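Local coordinates for protein mucus binding proteinn (Lactobacillus reuteri, PDB 4MT5) that probably binds mucin at the bacterial cell surface and so holds lactobacilli to gastrointestinal mucus, this chain being the fifth Mub repeat of a longer wall-linked protein, at residues N83-T88 / V127-W132; N163-T168 / K172-T177. All blocks are in the same frame, centred on the assembly; numbering follows the deposited sequence.

Contact 1: residues N83-T88 / V127-W132; sequences NAEQKT and VSYDPW
Glu85 meets both aromatic side chains of 127-132, Tyr129 and Trp132, with its carboxylate. The acid group is carried out from strand 85-96 on an extended chain, with CG anti to the backbone N (chi1 -174°), to the two rings, which it meets obliquely. Its OE1 stands 3.8 Å from Tyr129 CE1, and its CD lies 4.0 Å from Trp132 CH2. The carboxylate is tilted against both rings, its plane 49° from that of the tyrosine, so it neither stacks on them nor shares their plane. Its two oxygens have separate partners: OE1 pairs with Arg115 in a salt bridge, while Glu85 OE2 takes a 2.7 Å salt bridge from Lys87 NZ, met on the anti side. Replacing Glu85 by an alanine would probably leave Arg115 and Lys87 without their shared anion and open a gap beside the two rings. Two residues on, Lys87 points the same way and puts its aliphatic part against the indole, CG to Trp132 CH2 at 4.1 Å. A bend at chi2 (-124°) and another at chi4 turn its amine back toward Glu85. The result is a surface cluster of charge and aromatic carbon, without a hydrogen bond between the segments. In this Muc B2-like part of the repeat's ubiquitin-like beta-grasp fold, strand 104-120 pairs antiparallel with both 85-96 and 126-129, and from it Arg115 makes a cation-pi contact with Tyr129 and also touches Trp132, whose other neighbours include the loop residues Asp140 and Pro169.

Contact 2: residues N163-T168 / K172-T177; sequences NEFTVT and KDIVKT
The Phe165 ring takes its two partners from 172-177 in different ways: Lys176 comes to its edge, close to the ring plane, while the end of Ile174 approaches obliquely. At the edge the touching atom of the lysine is a methylene, Lys176 CE, 3.9 Å from Phe165 CE2, and the two side chains cross at about a right angle. The contact is therefore one of hydrocarbon with ring carbon rather than of the amine with the ring face. Ile174 reaches the base of the phenylalanine with its delta methyl: CD1 lies 3.7 Å from Phe165 CD2 and equally near to Phe165 CB, so it sits where the ring joins CB. This follows from the isoleucine torsions, CG1 being anti to the carbonyl carbon (chi1 -67°) and CD1 extended beyond it, which sends the methyl across toward the other strand. Ile174 CD1 also touches Val167 CG1, at 4.2 Å, and so bridges two residues that point to one side of strand 161-167.

Strands 165-167 and 174-177 run nearly antiparallel, at 162°, but their axes come no closer than 11.1 Å. They belong to two different sheets that face each other in the ubiquitin-like beta-grasp fold of the repeat, and no hydrogen bond joins the segments; the short turn between them carries the chain from one layer to the other within the Muc B2-like domain. In that turn the hydroxyl of Thr168 bonds to the backbone N of Asp170, and Ser171 OG receives the backbone N of Thr168. Each strand has its own backbone partner, Phe165 pairing with Phe144 on strand 142-148 and Ile174 with Thr90 and Thr92 on strand 85-96.

In the fold
Strand 85-96 ties the two contacts together: contact 1 uses its beginning, and contact 2 uses strand 174-182, its parallel neighbour in the large sheet. Their centres are about 22 Å apart, yet they touch where Thr88 O packs against Asp173 OD1, 3.7 Å away. Contact 1 lies on the surface near the middle of the elongated chain, and its chemistry is charge beside aromatic rings. Contact 2, its centre about 27 Å from that of the chain, is partly buried between two sheets and almost wholly apolar, with one lysine lending a methylene. Along the sequence contact 1 closes before contact 2 opens, and both fall in the Muc B2-like domain.

Contact 1: residues N83-T88 / V127-W132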
loop_
_atom_site.group_PDB
_atom_site.type_symbol
_atom_site.label_atom_id
_atom_site.label_comp_id
_atom_site.label_asym_id
_atom_site.label_seq_id
_atom_site.Cartn_x
_atom_site.Cartn_y
_atom_site.Cartn_z
ATOM N N ASN A 83 -4.451 -7.875 -3.549
ATOM C CA ASN A 83 -4.669 -6.452 -3.338
ATOM C C ASN A 83 -3.449 -5.552 -3.555
ATOM O O ASN A 83 -3.533 -4.329 -3.434
ATOM C CB ASN A 83 -5.284 -6.224 -1.963
ATOM C CG ASN A 83 -6.761 -6.468 -1.968
ATOM O OD1 ASN A 83 -7.311 -6.909 -2.974
ATOM N ND2 ASN A 83 -7.425 -6.167 -0.859
ATOM N N ALA A 84 -2.320 -6.154 -3.893
ATOM C CA ALA A 84 -1.127 -5.376 -4.152
ATOM C C ALA A 84 -1.420 -4.399 -5.249
ATOM O O ALA A 84 -2.299 -4.635 -6.083
ATOM C CB ALA A 84 0.013 -6.277 -4.554
ATOM N N GLU A 85 -0.699 -3.287 -5.242
ATOM C CA GLU A 85 -0.789 -2.361 -6.356
ATOM C C GLU A 85 0.024 -2.909 -7.530
ATOM O O GLU A 85 1.178 -3.313 -7.361
ATOM C CB GLU A 85 -0.312 -0.964 -5.965
ATOM C CG GLU A 85 -0.535 0.041 -7.085
ATOM C CD GLU A 85 0.016 1.425 -6.775
ATOM O OE1 GLU A 85 0.692 1.584 -5.727
ATOM O OE2 GLU A 85 -0.228 2.353 -7.590
ATOM N N GLN A 86 -0.598 -2.940 -8.708
ATOM C CA GLN A 86 0.021 -3.489 -9.906
ATOM C C GLN A 86 -0.068 -2.482 -11.032
ATOM O O GLN A 86 -1.126 -1.907 -11.253
ATOM C CB GLN A 86 -0.684 -4.775 -10.333
ATOM C CG GLN A 86 -0.809 -5.798 -9.229
ATOM C CD GLN A 86 -1.442 -7.084 -9.701
ATOM O OE1 GLN A 86 -1.408 -7.399 -10.897
ATOM N NE2 GLN A 86 -2.029 -7.839 -8.763
ATOM N N LYS A 87 1.042 -2.267 -11.735
ATOM C CA LYS A 87 1.070 -1.423 -12.937
ATOM C C LYS A 87 1.764 -2.153 -14.093
ATOM O O LYS A 87 2.915 -2.556 -13.971
ATOM C CB LYS A 87 1.785 -0.096 -12.660
ATOM C CG LYS A 87 1.102 0.807 -11.621
ATOM C CD LYS A 87 0.799 2.205 -12.192
ATOM C CE LYS A 87 0.158 3.095 -11.142
ATOM N NZ LYS A 87 -0.779 2.327 -10.250
ATOM N N THR A 88 1.071 -2.322 -15.212
ATOM C CA THR A 88 1.643 -3.072 -16.327
ATOM C C THR A 88 2.016 -2.212 -17.542
ATOM O O THR A 88 1.188 -1.494 -18.097
ATOM C CB THR A 88 0.720 -4.215 -16.759
ATOM O OG1 THR A 88 0.679 -5.193 -15.719
ATOM C CG2 THR A 88 1.237 -4.868 -18.030
ATOM N N VAL A 127 -0.346 4.693 4.655
ATOM C CA VAL A 127 0.688 5.481 5.310
ATOM C C VAL A 127 2.090 5.275 4.737
ATOM O O VAL A 127 2.945 6.152 4.869
ATOM C CB VAL A 127 0.672 5.247 6.840
ATOM C CG1 VAL A 127 -0.763 5.296 7.353
ATOM C CG2 VAL A 127 1.278 3.917 7.209
ATOM N N SER A 128 2.331 4.133 4.092
ATOM C CA SER A 128 3.613 3.925 3.411
ATOM C C SER A 128 3.515 2.902 2.285
ATOM O O SER A 128 2.511 2.205 2.172
ATOM C CB SER A 128 4.714 3.523 4.388
ATOM O OG SER A 128 4.522 2.194 4.825
ATOM N N TYR A 129 4.558 2.841 1.452
ATOM C CA TYR A 129 4.643 1.890 0.345
ATOM C C TYR A 129 5.976 1.166 0.410
ATOM O O TYR A 129 6.997 1.764 0.750
ATOM C CB TYR A 129 4.531 2.602 -1.001
ATOM C CG TYR A 129 3.171 3.217 -1.299
ATOM C CD1 TYR A 129 2.178 2.489 -1.964
ATOM C CD2 TYR A 129 2.884 4.524 -0.935
ATOM C CE1 TYR A 129 0.930 3.049 -2.251
ATOM C CE2 TYR A 129 1.643 5.088 -1.209
ATOM C CZ TYR A 129 0.672 4.347 -1.867
ATOM O OH TYR A 129 -0.556 4.918 -2.130
ATOM N N ASP A 130 5.952 -0.127 0.097
ATOM C CA ASP A 130 7.157 -0.944 0.021
ATOM C C ASP A 130 7.831 -0.680 -1.307
ATOM O O ASP A 130 7.226 -0.112 -2.210
ATOM C CB ASP A 130 6.778 -2.413 0.115
ATOM C CG ASP A 130 6.195 -2.776 1.474
ATOM O OD1 ASP A 130 6.476 -2.033 2.447
ATOM O OD2 ASP A 130 5.465 -3.797 1.574
ATOM N N PRO A 131 9.092 -1.086 -1.447
ATOM C CA PRO A 131 9.727 -0.836 -2.748
ATOM C C PRO A 131 9.031 -1.567 -3.906
ATOM O O PRO A 131 8.533 -2.668 -3.712
ATOM C CB PRO A 131 11.146 -1.388 -2.560
ATOM C CG PRO A 131 11.347 -1.488 -1.071
ATOM C CD PRO A 131 9.995 -1.742 -0.485
ATOM N N TRP A 132 8.989 -0.948 -5.083
ATOM C CA TRP A 132 8.496 -1.592 -6.300
ATOM C C TRP A 132 9.234 -2.892 -6.597
ATOM O O TRP A 132 10.458 -2.967 -6.474
ATOM C CB TRP A 132 8.704 -0.659 -7.489
ATOM C CG TRP A 132 7.693 0.420 -7.619
ATOM C CD1 TRP A 132 7.906 1.767 -7.518
ATOM C CD2 TRP A 132 6.301 0.251 -7.894
ATOM N NE1 TRP A 132 6.722 2.446 -7.710
ATOM C CE2 TRP A 132 5.724 1.539 -7.938
ATOM C CE3 TRP A 132 5.483 -0.866 -8.094
ATOM C CZ2 TRP A 132 4.374 1.739 -8.176
ATOM C CZ3 TRP A 132 4.141 -0.665 -8.330
ATOM C CH2 TRP A 132 3.599 0.630 -8.376
#

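Contact 2: residues N163-T168 / K172-T177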
loop_
_atom_site.group_PDB
_atom_site.type_symbol
_atom_site.label_atom_id
_atom_site.label_comp_id
_atom_site.label_asym_id
_atom_site.label_seq_id
_atom_site.Cartn_x
_atom_site.Cartn_y
_atom_site.Cartn_z
ATOM N N ASN A 163 15.222 -0.162 -30.570
ATOM C CA ASN A 163 16.159 -0.057 -29.452
ATOM C C ASN A 163 15.740 -0.700 -28.140
ATOM O O ASN A 163 14.702 -1.357 -28.030
ATOM C CB ASN A 163 16.462 1.419 -29.178
ATOM C CG ASN A 163 17.054 2.117 -30.378
ATOM O OD1 ASN A 163 17.266 1.495 -31.420
ATOM N ND2 ASN A 163 17.326 3.412 -30.244
ATOM N N GLU A 164 16.585 -0.505 -27.137
ATOM C CA GLU A 164 16.186 -0.752 -25.770
ATOM C C GLU A 164 15.452 0.486 -25.315
ATOM O O GLU A 164 15.740 1.601 -25.771
ATOM C CB GLU A 164 17.395 -0.929 -24.873
ATOM C CG GLU A 164 18.113 -2.230 -25.015
ATOM C CD GLU A 164 19.238 -2.327 -24.013
ATOM O OE1 GLU A 164 19.814 -1.266 -23.668
ATOM O OE2 GLU A 164 19.530 -3.454 -23.553
ATOM N N PHE A 165 14.504 0.276 -24.415
ATOM C CA PHE A 165 13.788 1.360 -23.777
ATOM C C PHE A 165 13.636 1.010 -22.297
ATOM O O PHE A 165 13.330 -0.141 -21.946
ATOM C CB PHE A 165 12.424 1.569 -24.447
ATOM C CG PHE A 165 12.466 2.479 -25.651
ATOM C CD1 PHE A 165 13.308 3.592 -25.674
ATOM C CD2 PHE A 165 11.668 2.224 -26.761
ATOM C CE1 PHE A 165 13.349 4.439 -26.779
ATOM C CE2 PHE A 165 11.703 3.064 -27.876
ATOM C CZ PHE A 165 12.545 4.173 -27.882
ATOM N N THR A 166 13.889 1.987 -21.431
ATOM C CA THR A 166 13.715 1.787 -20.003
ATOM C C THR A 166 12.348 2.325 -19.602
ATOM O O THR A 166 11.924 3.374 -20.090
ATOM C CB THR A 166 14.815 2.485 -19.172
ATOM O OG1 THR A 166 16.097 1.945 -19.514
ATOM C CG2 THR A 166 14.578 2.262 -17.682
ATOM N N VAL A 167 11.652 1.601 -18.726
ATOM C CA VAL A 167 10.333 2.024 -18.279
ATOM C C VAL A 167 10.196 1.968 -16.750
ATOM O O VAL A 167 10.793 1.115 -16.093
ATOM C CB VAL A 167 9.227 1.183 -18.951
ATOM C CG1 VAL A 167 9.177 1.473 -20.436
ATOM C CG2 VAL A 167 9.466 -0.292 -18.713
ATOM N N THR A 168 9.419 2.896 -16.195
ATOM C CA THR A 168 9.095 2.903 -14.772
ATOM C C THR A 168 7.631 2.491 -14.634
ATOM O O THR A 168 6.943 2.331 -15.641
ATOM C CB THR A 168 9.281 4.305 -14.170
ATOM O OG1 THR A 168 8.274 5.183 -14.689
ATOM C CG2 THR A 168 10.670 4.846 -14.468
ATOM N N LYS A 172 4.144 5.109 -20.110
ATOM C CA LYS A 172 3.103 4.760 -21.091
ATOM C C LYS A 172 3.549 3.623 -22.009
ATOM O O LYS A 172 4.724 3.539 -22.377
ATOM C CB LYS A 172 2.751 5.959 -21.968
ATOM C CG LYS A 172 2.271 7.190 -21.230
ATOM C CD LYS A 172 1.994 8.302 -22.225
ATOM C CE LYS A 172 1.935 9.656 -21.544
ATOM N NZ LYS A 172 1.915 10.769 -22.541
ATOM N N ASP A 173 2.598 2.772 -22.395
ATOM C CA ASP A 173 2.889 1.593 -23.216
ATOM C C ASP A 173 3.663 1.944 -24.476
ATOM O O ASP A 173 3.627 3.080 -24.946
ATOM C CB ASP A 173 1.604 0.844 -23.597
ATOM C CG ASP A 173 1.084 -0.052 -22.478
ATOM O OD1 ASP A 173 1.890 -0.475 -21.607
ATOM O OD2 ASP A 173 -0.136 -0.344 -22.479
ATOM N N ILE A 174 4.365 0.964 -25.026
ATOM C CA ILE A 174 5.191 1.242 -26.187
ATOM C C ILE A 174 4.640 0.643 -27.481
ATOM O O ILE A 174 4.477 -0.571 -27.602
ATOM C CB ILE A 174 6.641 0.817 -25.945
ATOM C CG1 ILE A 174 7.248 1.707 -24.855
ATOM C CG2 ILE A 174 7.441 0.900 -27.243
ATOM C CD1 ILE A 174 8.733 1.496 -24.641
ATOM N N VAL A 175 4.328 1.519 -28.434
ATOM C CA VAL A 175 3.851 1.079 -29.738
ATOM C C VAL A 175 4.775 1.587 -30.841
ATOM O O VAL A 175 4.912 2.795 -31.069
ATOM C CB VAL A 175 2.407 1.529 -30.016
ATOM C CG1 VAL A 175 1.770 0.618 -31.061
ATOM C CG2 VAL A 175 1.589 1.514 -28.732
ATOM N N LYS A 176 5.413 0.640 -31.510
ATOM C CA LYS A 176 6.420 0.934 -32.510
ATOM C C LYS A 176 6.145 0.059 -33.726
ATOM O O LYS A 176 5.948 -1.155 -33.600
ATOM C CB LYS A 176 7.806 0.623 -31.949
ATOM C CG LYS A 176 8.776 1.781 -31.941
ATOM C CD LYS A 176 8.266 2.977 -31.175
ATOM C CE LYS A 176 9.426 3.945 -30.932
ATOM N NZ LYS A 176 9.012 5.295 -30.437
ATOM N N THR A 177 6.146 0.680 -34.905
ATOM C CA THR A 177 5.823 -0.006 -36.154
ATOM C C THR A 177 7.032 -0.136 -37.091
ATOM O O THR A 177 7.745 0.839 -37.329
ATOM C CB THR A 177 4.685 0.728 -36.874
ATOM O OG1 THR A 177 3.554 0.811 -35.994
ATOM C CG2 THR A 177 4.290 -0.005 -38.136
#